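Local atomic coordinates of SH2 domain-containing protein 3C (PDB entry 3T6G), a protein that acts as a signalling adapter in integrin-mediated cell adhesion and migration, its closed Cdc25-homology domain binding BCAR1 instead of carrying out canonical nucleotide exchange. Residues A135-L138 with R139-G143; L99-R102 with F103-S107; V70-E73 with M74-L77. The protein carries 2 engineered substitutions. All blocks are in the same frame, centred on the assembly; numbering follows the deposited sequence. Where two conformers were deposited one is given.

Interaction 1: residues A135-L138 with R139-G143; sequences AAEL and RGTMG
Glu137 and Thr141 stand one turn apart near the C-terminal end of helix 121-140, side by side and pointing the same way. Thr141 OG1 donates to Glu137 OE1 at 2.6 Å, meeting the oxygen from above the carboxylate plane, 44° out of it. The bend of the glutamate at chi2 (-71°) folds its carboxylate along the helix surface to the hydroxyl. Arg51 of helix 50-64 forms a salt bridge to the same OE1, a pairing that suits an acidic residue here. An alanine in place of Glu137 would probably leave Arg51 without its ionic mate and the threonine hydroxyl free to turn. The carbonyl of Glu137 is gripped by several amides: Met142 N gives a nearly straight bond of 3.0 Å to Glu137 O, while Thr141 N and Gly140 N add weak ones. Leu138, buried and apolar, packs against Ala54, Phe148 and Val151. Arg139 keeps the regular helical bond, its N 3.1 Å from Ala135 O, and sends its long chain away from this turn to a cation-pi contact with Phe188. The bond five residues back from Met142 is that of a pi-type turn; followed by Gly143 at positive phi, easy for a residue without CB, it marks a glycine-terminated helix C-terminus.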
ATOM      1  N   ALA A 135       1.481   5.307 -17.154  1.00 59.39           N
ATOM      2  CA  ALA A 135       1.461   5.926 -15.834  1.00 50.96           C
ATOM      3  C   ALA A 135       0.612   7.191 -15.827  1.00 55.89           C
ATOM      4  O   ALA A 135      -0.070   7.476 -14.844  1.00 63.01           O
ATOM      5  CB  ALA A 135       2.861   6.210 -15.332  1.00 53.12           C
ATOM      6  N   ALA A 136       0.633   7.946 -16.919  1.00 54.95           N
ATOM      7  CA  ALA A 136      -0.197   9.145 -16.981  1.00 57.81           C
ATOM      8  C   ALA A 136      -1.678   8.767 -17.028  1.00 61.11           C
ATOM      9  O   ALA A 136      -2.519   9.446 -16.443  1.00 62.74           O
ATOM     10  CB  ALA A 136       0.201  10.060 -18.181  1.00 41.24           C
ATOM     11  N   GLU A 137      -1.996   7.682 -17.727  1.00 64.39           N
ATOM     12  CA  GLU A 137      -3.382   7.231 -17.837  1.00 67.08           C
ATOM     13  C   GLU A 137      -3.899   6.684 -16.493  1.00 66.39           C
ATOM     14  O   GLU A 137      -4.965   7.057 -16.007  1.00 68.52           O
ATOM     15  CB  GLU A 137      -3.507   6.168 -18.927  1.00 62.22           C
ATOM     16  CG  GLU A 137      -3.462   6.718 -20.334  1.00 67.89           C
ATOM     17  CD  GLU A 137      -4.719   7.479 -20.676  1.00 79.38           C
ATOM     18  OE1 GLU A 137      -5.808   7.047 -20.238  1.00 78.99           O
ATOM     19  OE2 GLU A 137      -4.620   8.516 -21.365  1.00 87.39           O
ATOM     20  N   LEU A 138      -3.134   5.784 -15.904  1.00 53.66           N
ATOM     21  CA  LEU A 138      -3.427   5.313 -14.570  1.00 53.76           C
ATOM     22  C   LEU A 138      -3.740   6.490 -13.651  1.00 57.86           C
ATOM     23  O   LEU A 138      -4.715   6.472 -12.896  1.00 57.50           O
ATOM     24  CB  LEU A 138      -2.239   4.511 -14.053  1.00 43.92           C
ATOM     25  CG  LEU A 138      -2.099   3.191 -14.801  1.00 51.11           C
ATOM     26  CD1 LEU A 138      -0.790   2.472 -14.502  1.00 47.72           C
ATOM     27  CD2 LEU A 138      -3.319   2.304 -14.502  1.00 53.01           C
ATOM     28  N   ARG A 139      -2.941   7.543 -13.743  1.00 56.97           N
ATOM     29  CA  ARG A 139      -3.090   8.628 -12.792  1.00 62.15           C
ATOM     30  C   ARG A 139      -4.276   9.509 -13.091  1.00 68.41           C
ATOM     31  O   ARG A 139      -4.936   9.996 -12.175  1.00 79.47           O
ATOM     32  CB  ARG A 139      -1.837   9.484 -12.748  1.00 67.37           C
ATOM     33  CG  ARG A 139      -2.155  10.952 -12.741  1.00 70.12           C
ATOM     34  CD  ARG A 139      -1.069  11.725 -12.077  1.00 71.93           C
ATOM     35  NE  ARG A 139      -1.653  12.786 -11.287  1.00 85.07           N
ATOM     36  CZ  ARG A 139      -1.661  14.056 -11.651  1.00 99.31           C
ATOM     37  NH1 ARG A 139      -1.092  14.410 -12.795  1.00105.85           N
ATOM     38  NH2 ARG A 139      -2.224  14.966 -10.867  1.00105.19           N
ATOM     39  N   GLY A 140      -4.547   9.716 -14.373  1.00 69.85           N
ATOM     40  CA  GLY A 140      -5.518  10.712 -14.788  1.00 68.30           C
ATOM     41  C   GLY A 140      -6.843  10.150 -15.240  1.00 73.52           C
ATOM     42  O   GLY A 140      -7.894  10.565 -14.775  1.00 85.05           O
ATOM     43  N   THR A 141      -6.801   9.210 -16.168  1.00 70.53           N
ATOM     44  CA  THR A 141      -8.023   8.613 -16.671  1.00 66.68           C
ATOM     45  C   THR A 141      -8.619   7.661 -15.630  1.00 65.29           C
ATOM     46  O   THR A 141      -9.790   7.780 -15.261  1.00 65.54           O
ATOM     47  CB  THR A 141      -7.765   7.860 -17.989  1.00 60.76           C
ATOM     48  OG1 THR A 141      -7.273   8.777 -18.967  1.00 66.64           O
ATOM     49  CG2 THR A 141      -9.035   7.273 -18.502  1.00 57.21           C
ATOM     50  N   MET A 142      -7.797   6.736 -15.145  1.00 57.94           N
ATOM     51  CA  MET A 142      -8.243   5.702 -14.218  1.00 52.60           C
ATOM     52  C   MET A 142      -8.303   6.100 -12.739  1.00 61.80           C
ATOM     53  O   MET A 142      -8.932   5.401 -11.948  1.00 68.55           O
ATOM     54  CB  MET A 142      -7.344   4.470 -14.351  1.00 47.27           C
ATOM     55  CG  MET A 142      -7.431   3.785 -15.699  1.00 51.56           C
ATOM     56  SD  MET A 142      -9.054   4.023 -16.428  1.00 66.92           S
ATOM     57  CE  MET A 142      -9.928   2.703 -15.611  1.00 45.48           C
ATOM     58  N   GLY A 143      -7.633   7.189 -12.358  1.00 64.54           N
ATOM     59  CA  GLY A 143      -7.500   7.551 -10.948  1.00 55.46           C
ATOM     60  C   GLY A 143      -7.108   6.353 -10.086  1.00 54.27           C
ATOM     61  O   GLY A 143      -7.702   6.106  -9.046  1.00 52.85           O
TER

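Interaction 2: residues L99-R102 with F103-S107; sequences LLER and FHTMS
Leu99 O receives Phe103 N at 3.1 Å, the first of four successive alpha-helical bonds within helix 93-115, and Phe103 CB rests close by the same oxygen. Leu100 O takes His104 N at 3.1 Å, while the CB of this leucine points away from the following turn. Glu101 O accepts from Thr105 N at 2.9 Å. Its carboxylate is held by Arg299 through a salt bridge and by Gln296, while Thr105 OG1 bonds to Tyr300 OH; buried charge and hydroxyl thus both find partners. Arg102 O takes Met106 N at 2.8 Å. With CG anti to the backbone N (chi1 -166°) and an extended chain, the arginine carries its guanidinium beside Met106, whose CE lies 3.9 Å above one face of that group, toward its rim. Arg102 NE forms a salt bridge with Asp61, and NH1 reaches Phe277 O and Thr279. This central helix sits with helix 210-215 against the apolar side chains of Leu99, Leu100 and Phe103, helix 145-155 against Phe103 and Met106, and helix 279-287 against Glu101, Thr105 and Met106.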
ATOM      1  N   LEU A  99      -0.962  -7.014  -1.463  1.00 50.69           N
ATOM      2  CA  LEU A  99      -0.828  -5.802  -2.239  1.00 53.57           C
ATOM      3  C   LEU A  99       0.640  -5.407  -2.391  1.00 60.87           C
ATOM      4  O   LEU A  99       0.993  -4.762  -3.359  1.00 60.17           O
ATOM      5  CB  LEU A  99      -1.616  -4.643  -1.637  1.00 48.72           C
ATOM      6  CG  LEU A  99      -3.135  -4.654  -1.750  1.00 53.66           C
ATOM      7  CD1 LEU A  99      -3.703  -3.446  -0.984  1.00 53.02           C
ATOM      8  CD2 LEU A  99      -3.559  -4.603  -3.205  1.00 53.75           C
ATOM      9  N   LEU A 100       1.492  -5.776  -1.439  1.00 67.07           N
ATOM     10  CA  LEU A 100       2.907  -5.429  -1.560  1.00 61.99           C
ATOM     11  C   LEU A 100       3.599  -6.341  -2.585  1.00 66.43           C
ATOM     12  O   LEU A 100       4.459  -5.881  -3.351  1.00 74.29           O
ATOM     13  CB  LEU A 100       3.639  -5.450  -0.206  1.00 54.07           C
ATOM     14  CG  LEU A 100       3.419  -4.283   0.777  1.00 58.19           C
ATOM     15  CD1 LEU A 100       3.917  -4.635   2.182  1.00 57.71           C
ATOM     16  CD2 LEU A 100       4.059  -2.994   0.319  1.00 51.96           C
ATOM     17  N   GLU A 101       3.237  -7.624  -2.610  1.00 59.27           N
ATOM     18  CA  GLU A 101       3.780  -8.521  -3.628  1.00 64.00           C
ATOM     19  C   GLU A 101       3.338  -8.025  -4.989  1.00 62.81           C
ATOM     20  O   GLU A 101       4.124  -7.992  -5.936  1.00 61.80           O
ATOM     21  CB  GLU A 101       3.309  -9.962  -3.450  1.00 65.59           C
ATOM     22  CG  GLU A 101       3.836 -10.912  -4.537  1.00 66.96           C
ATOM     23  CD  GLU A 101       5.283 -11.344  -4.310  1.00 76.12           C
ATOM     24  OE1 GLU A 101       5.666 -11.511  -3.135  1.00 85.37           O
ATOM     25  OE2 GLU A 101       6.040 -11.524  -5.292  1.00 68.16           O
ATOM     26  N   ARG A 102       2.078  -7.617  -5.069  1.00 57.77           N
ATOM     27  CA  ARG A 102       1.521  -7.215  -6.346  1.00 64.52           C
ATOM     28  C   ARG A 102       2.305  -6.036  -6.886  1.00 65.96           C
ATOM     29  O   ARG A 102       2.806  -6.071  -8.015  1.00 64.89           O
ATOM     30  CB  ARG A 102       0.034  -6.854  -6.243  1.00 60.02           C
ATOM     31  CG  ARG A 102      -0.647  -6.770  -7.625  1.00 55.55           C
ATOM     32  CD  ARG A 102      -2.141  -6.451  -7.561  1.00 55.17           C
ATOM     33  NE  ARG A 102      -2.625  -5.911  -8.826  1.00 55.66           N
ATOM     34  CZ  ARG A 102      -2.672  -6.603  -9.968  1.00 56.96           C
ATOM     35  NH1 ARG A 102      -2.272  -7.874 -10.024  1.00 49.57           N
ATOM     36  NH2 ARG A 102      -3.129  -6.028 -11.065  1.00 58.54           N
ATOM     37  N   PHE A 103       2.381  -4.994  -6.066  1.00 61.73           N
ATOM     38  CA  PHE A 103       3.103  -3.767  -6.370  1.00 60.24           C
ATOM     39  C   PHE A 103       4.536  -4.021  -6.880  1.00 68.45           C
ATOM     40  O   PHE A 103       4.857  -3.715  -8.043  1.00 62.26           O
ATOM     41  CB  PHE A 103       3.129  -2.891  -5.124  1.00 53.67           C
ATOM     42  CG  PHE A 103       3.628  -1.493  -5.361  1.00 58.49           C
ATOM     43  CD1 PHE A 103       2.751  -0.480  -5.732  1.00 52.67           C
ATOM     44  CD2 PHE A 103       4.964  -1.178  -5.173  1.00 53.71           C
ATOM     45  CE1 PHE A 103       3.200   0.811  -5.925  1.00 55.25           C
ATOM     46  CE2 PHE A 103       5.419   0.124  -5.362  1.00 47.76           C
ATOM     47  CZ  PHE A 103       4.535   1.118  -5.735  1.00 51.20           C
ATOM     48  N   HIS A 104       5.404  -4.585  -6.044  1.00 64.11           N
ATOM     49  CA  HIS A 104       6.763  -4.738  -6.525  1.00 67.72           C
ATOM     50  C   HIS A 104       6.893  -5.697  -7.700  1.00 64.43           C
ATOM     51  O   HIS A 104       7.703  -5.481  -8.598  1.00 63.73           O
ATOM     52  CB  HIS A 104       7.783  -5.075  -5.435  1.00 76.74           C
ATOM     53  CG  HIS A 104       9.200  -4.838  -5.881  1.00 88.52           C
ATOM     54  ND1 HIS A 104       9.605  -3.653  -6.466  1.00 85.13           N
ATOM     55  CD2 HIS A 104      10.289  -5.647  -5.883  1.00 88.09           C
ATOM     56  CE1 HIS A 104      10.884  -3.733  -6.783  1.00 83.59           C
ATOM     57  NE2 HIS A 104      11.325  -4.930  -6.437  1.00 85.95           N
ATOM     58  N   THR A 105       6.109  -6.764  -7.687  1.00 64.57           N
ATOM     59  CA  THR A 105       6.186  -7.751  -8.750  1.00 57.05           C
ATOM     60  C   THR A 105       5.741  -7.192 -10.118  1.00 59.60           C
ATOM     61  O   THR A 105       6.322  -7.511 -11.151  1.00 47.49           O
ATOM     62  CB  THR A 105       5.447  -8.997  -8.355  1.00 53.30           C
ATOM     63  OG1 THR A 105       6.232  -9.656  -7.369  1.00 59.36           O
ATOM     64  CG2 THR A 105       5.259  -9.949  -9.547  1.00 46.97           C
ATOM     65  N   MET A 106       4.731  -6.336 -10.094  1.00 55.94           N
ATOM     66  CA  MET A 106       4.305  -5.590 -11.262  1.00 49.92           C
ATOM     67  C   MET A 106       5.464  -4.739 -11.815  1.00 60.94           C
ATOM     68  O   MET A 106       5.797  -4.844 -12.998  1.00 69.48           O
ATOM     69  CB  MET A 106       3.120  -4.711 -10.860  1.00 45.97           C
ATOM     70  CG  MET A 106       2.615  -3.723 -11.904  1.00 47.89           C
ATOM     71  SD  MET A 106       1.687  -4.519 -13.218  1.00 67.11           S
ATOM     72  CE  MET A 106       0.738  -5.797 -12.383  1.00 54.58           C
ATOM     73  N   SER A 107       6.069  -3.905 -10.966  1.00 57.64           N
ATOM     74  CA  SER A 107       7.213  -3.056 -11.360  1.00 56.23           C
ATOM     75  C   SER A 107       8.308  -3.871 -12.042  1.00 57.45           C
ATOM     76  O   SER A 107       8.844  -3.480 -13.082  1.00 60.15           O
ATOM     77  CB  SER A 107       7.788  -2.335 -10.152  1.00 53.56           C
ATOM     78  OG  SER A 107       6.846  -1.415  -9.638  1.00 59.80           O
TER

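Interaction 3: residues V70-E73 with M74-L77; sequences VTKE and MQTL
Lys72 O is gripped twice by Thr76, whose N lies 3.0 Å and whose OG1 lies 3.2 Å from it, the two donors arriving from opposite faces of the carbonyl plane. A threonine suits this spot, since its hydroxyl can fold back on the helix and share the acceptor already used by its own amide. One residue earlier, Thr71 caps the start of helix 72-78. Its OG1 sits between the backbone N and the carbonyl carbon (chi1 62°), which turns the oxygen over the helix end to accept from Met74 N at 2.9 Å. The reciprocal bond, Thr71 N to Met74 SD at 3.3 Å, completes a capping box in the conformer described, but it is weak, and because Met74 was modelled in two conformers it is doubtful. Thr71 O meanwhile takes Gln75 N at 3.1 Å, the bond that opens the first helical turn. Lys72 and Gln75 run side by side: the lysine chain, bent at chi2 and chi4, curls so that NZ donates to Gln75 OE1 at 2.8 Å, approaching well off the line of the C=O bond (107°). The aliphatic part of Gln75 serves a second purpose, its CG lying 3.7 Å from Val70 CG1, with the two side chains crossing at about a right angle. Val70 also packs on Trp82, and Leu77 on Ile9 of the N-terminal stretch. The chemistry is that of a surface helix start: a hydroxyl satisfies an amide that has no preceding turn to bond to, and the amine of the exposed Lys72 finds an acceptor in the side-chain amide oxygen of Gln75.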
ATOM      1  N   VAL A  70     -16.756  -7.749  -4.601  1.00 54.22           N
ATOM      2  CA  VAL A  70     -16.928  -8.105  -3.181  1.00 61.09           C
ATOM      3  C   VAL A  70     -18.339  -8.576  -2.850  1.00 60.60           C
ATOM      4  O   VAL A  70     -19.268  -7.778  -2.819  1.00 62.81           O
ATOM      5  CB  VAL A  70     -16.626  -6.917  -2.241  1.00 59.20           C
ATOM      6  CG1 VAL A  70     -16.741  -7.358  -0.821  1.00 63.40           C
ATOM      7  CG2 VAL A  70     -15.232  -6.338  -2.511  1.00 58.46           C
ATOM      8  N   THR A  71     -18.501  -9.864  -2.575  1.00 59.99           N
ATOM      9  CA  THR A  71     -19.798 -10.384  -2.120  1.00 58.89           C
ATOM     10  C   THR A  71     -20.105 -10.057  -0.648  1.00 61.62           C
ATOM     11  O   THR A  71     -19.226  -9.650   0.110  1.00 67.27           O
ATOM     12  CB  THR A  71     -19.844 -11.891  -2.275  1.00 57.04           C
ATOM     13  OG1 THR A  71     -18.825 -12.460  -1.443  1.00 60.66           O
ATOM     14  CG2 THR A  71     -19.608 -12.297  -3.745  1.00 39.64           C
ATOM     15  N   LYS A  72     -21.353 -10.233  -0.233  1.00 67.25           N
ATOM     16  CA  LYS A  72     -21.680 -10.054   1.185  1.00 64.66           C
ATOM     17  C   LYS A  72     -21.043 -11.157   2.005  1.00 65.42           C
ATOM     18  O   LYS A  72     -20.670 -10.949   3.157  1.00 70.43           O
ATOM     19  CB  LYS A  72     -23.187  -9.978   1.439  1.00 67.08           C
ATOM     20  CG  LYS A  72     -23.776  -8.624   1.046  1.00 93.70           C
ATOM     21  CD  LYS A  72     -23.359  -8.223  -0.389  1.00111.20           C
ATOM     22  CE  LYS A  72     -23.611  -6.741  -0.699  1.00115.58           C
ATOM     23  NZ  LYS A  72     -22.590  -5.829  -0.101  1.00111.85           N
ATOM     24  N   GLU A  73     -20.889 -12.330   1.412  1.00 59.62           N
ATOM     25  CA  GLU A  73     -20.220 -13.385   2.140  1.00 63.00           C
ATOM     26  C   GLU A  73     -18.741 -13.062   2.344  1.00 66.00           C
ATOM     27  O   GLU A  73     -18.166 -13.457   3.354  1.00 63.91           O
ATOM     28  CB  GLU A  73     -20.427 -14.743   1.494  1.00 63.07           C
ATOM     29  CG  GLU A  73     -21.877 -15.194   1.515  1.00 67.34           C
ATOM     30  CD  GLU A  73     -22.694 -14.664   0.336  1.00 69.47           C
ATOM     31  OE1 GLU A  73     -22.152 -13.970  -0.554  1.00 73.85           O
ATOM     32  OE2 GLU A  73     -23.895 -14.951   0.288  1.00 71.55           O
ATOM     33  N   MET A  74     -18.127 -12.342   1.403  1.00 60.87           N
ATOM     34  CA  MET A  74     -16.746 -11.898   1.572  0.53 55.69           C
ATOM     35  C   MET A  74     -16.680 -10.888   2.722  1.00 60.13           C
ATOM     36  O   MET A  74     -15.787 -10.952   3.569  1.00 61.37           O
ATOM     37  CB  MET A  74     -16.193 -11.282   0.276  0.53 54.11           C
ATOM     38  CG  MET A  74     -15.951 -12.278  -0.873  0.53 59.29           C
ATOM     39  SD  MET A  74     -15.686 -11.500  -2.492  0.53 56.00           S
ATOM     40  CE  MET A  74     -14.274 -10.428  -2.124  0.53 45.97           C
ATOM     41  N   GLN A  75     -17.640  -9.969   2.743  1.00 55.87           N
ATOM     42  CA  GLN A  75     -17.735  -8.941   3.768  1.00 49.77           C
ATOM     43  C   GLN A  75     -17.883  -9.505   5.190  1.00 62.74           C
ATOM     44  O   GLN A  75     -17.356  -8.964   6.170  1.00 59.58           O
ATOM     45  CB  GLN A  75     -18.913  -8.016   3.444  1.00 50.42           C
ATOM     46  CG  GLN A  75     -18.572  -6.973   2.361  1.00 57.17           C
ATOM     47  CD  GLN A  75     -19.801  -6.297   1.770  1.00 66.69           C
ATOM     48  OE1 GLN A  75     -20.929  -6.742   1.983  1.00 76.76           O
ATOM     49  NE2 GLN A  75     -19.585  -5.223   1.011  1.00 67.11           N
ATOM     50  N   THR A  76     -18.623 -10.589   5.305  1.00 65.36           N
ATOM     51  CA  THR A  76     -18.905 -11.150   6.603  1.00 64.46           C
ATOM     52  C   THR A  76     -17.619 -11.753   7.134  1.00 69.77           C
ATOM     53  O   THR A  76     -17.316 -11.638   8.318  1.00 77.06           O
ATOM     54  CB  THR A  76     -20.029 -12.222   6.512  1.00 58.46           C
ATOM     55  OG1 THR A  76     -21.277 -11.569   6.254  1.00 58.42           O
ATOM     56  CG2 THR A  76     -20.128 -13.009   7.794  1.00 51.54           C
ATOM     57  N   LEU A  77     -16.861 -12.396   6.257  1.00 69.89           N
ATOM     58  CA  LEU A  77     -15.616 -13.016   6.678  1.00 73.26           C
ATOM     59  C   LEU A  77     -14.589 -11.948   7.051  1.00 73.58           C
ATOM     60  O   LEU A  77     -13.733 -12.193   7.888  1.00 79.48           O
ATOM     61  CB  LEU A  77     -15.042 -13.928   5.587  1.00 68.83           C
ATOM     62  CG  LEU A  77     -15.885 -15.062   4.993  1.00 75.85           C
ATOM     63  CD1 LEU A  77     -15.101 -15.756   3.892  1.00 78.55           C
ATOM     64  CD2 LEU A  77     -16.366 -16.068   6.050  1.00 71.06           C
TER

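Overall arrangement
All three are local contacts along or at the ends of helices of the Ras-GEF-like domain, but at different depths. Interaction 2 lies in mid-helix, its centre about 5 Å from that of the chain, where regular backbone bonds run on and charged side chains are paired with partners from other helices. Interaction 1, its centre about 18 Å from the centre of interaction 2, is partly buried and deals with a C-terminus. Interaction 3 is a surface contact, its centre about 25 Å from the chain centre, at an N-terminus. In interaction 1 one carbonyl takes several amides; in interaction 3 a side chain caps an amide. Helix 145-155 packs against both interactions 1 and 2.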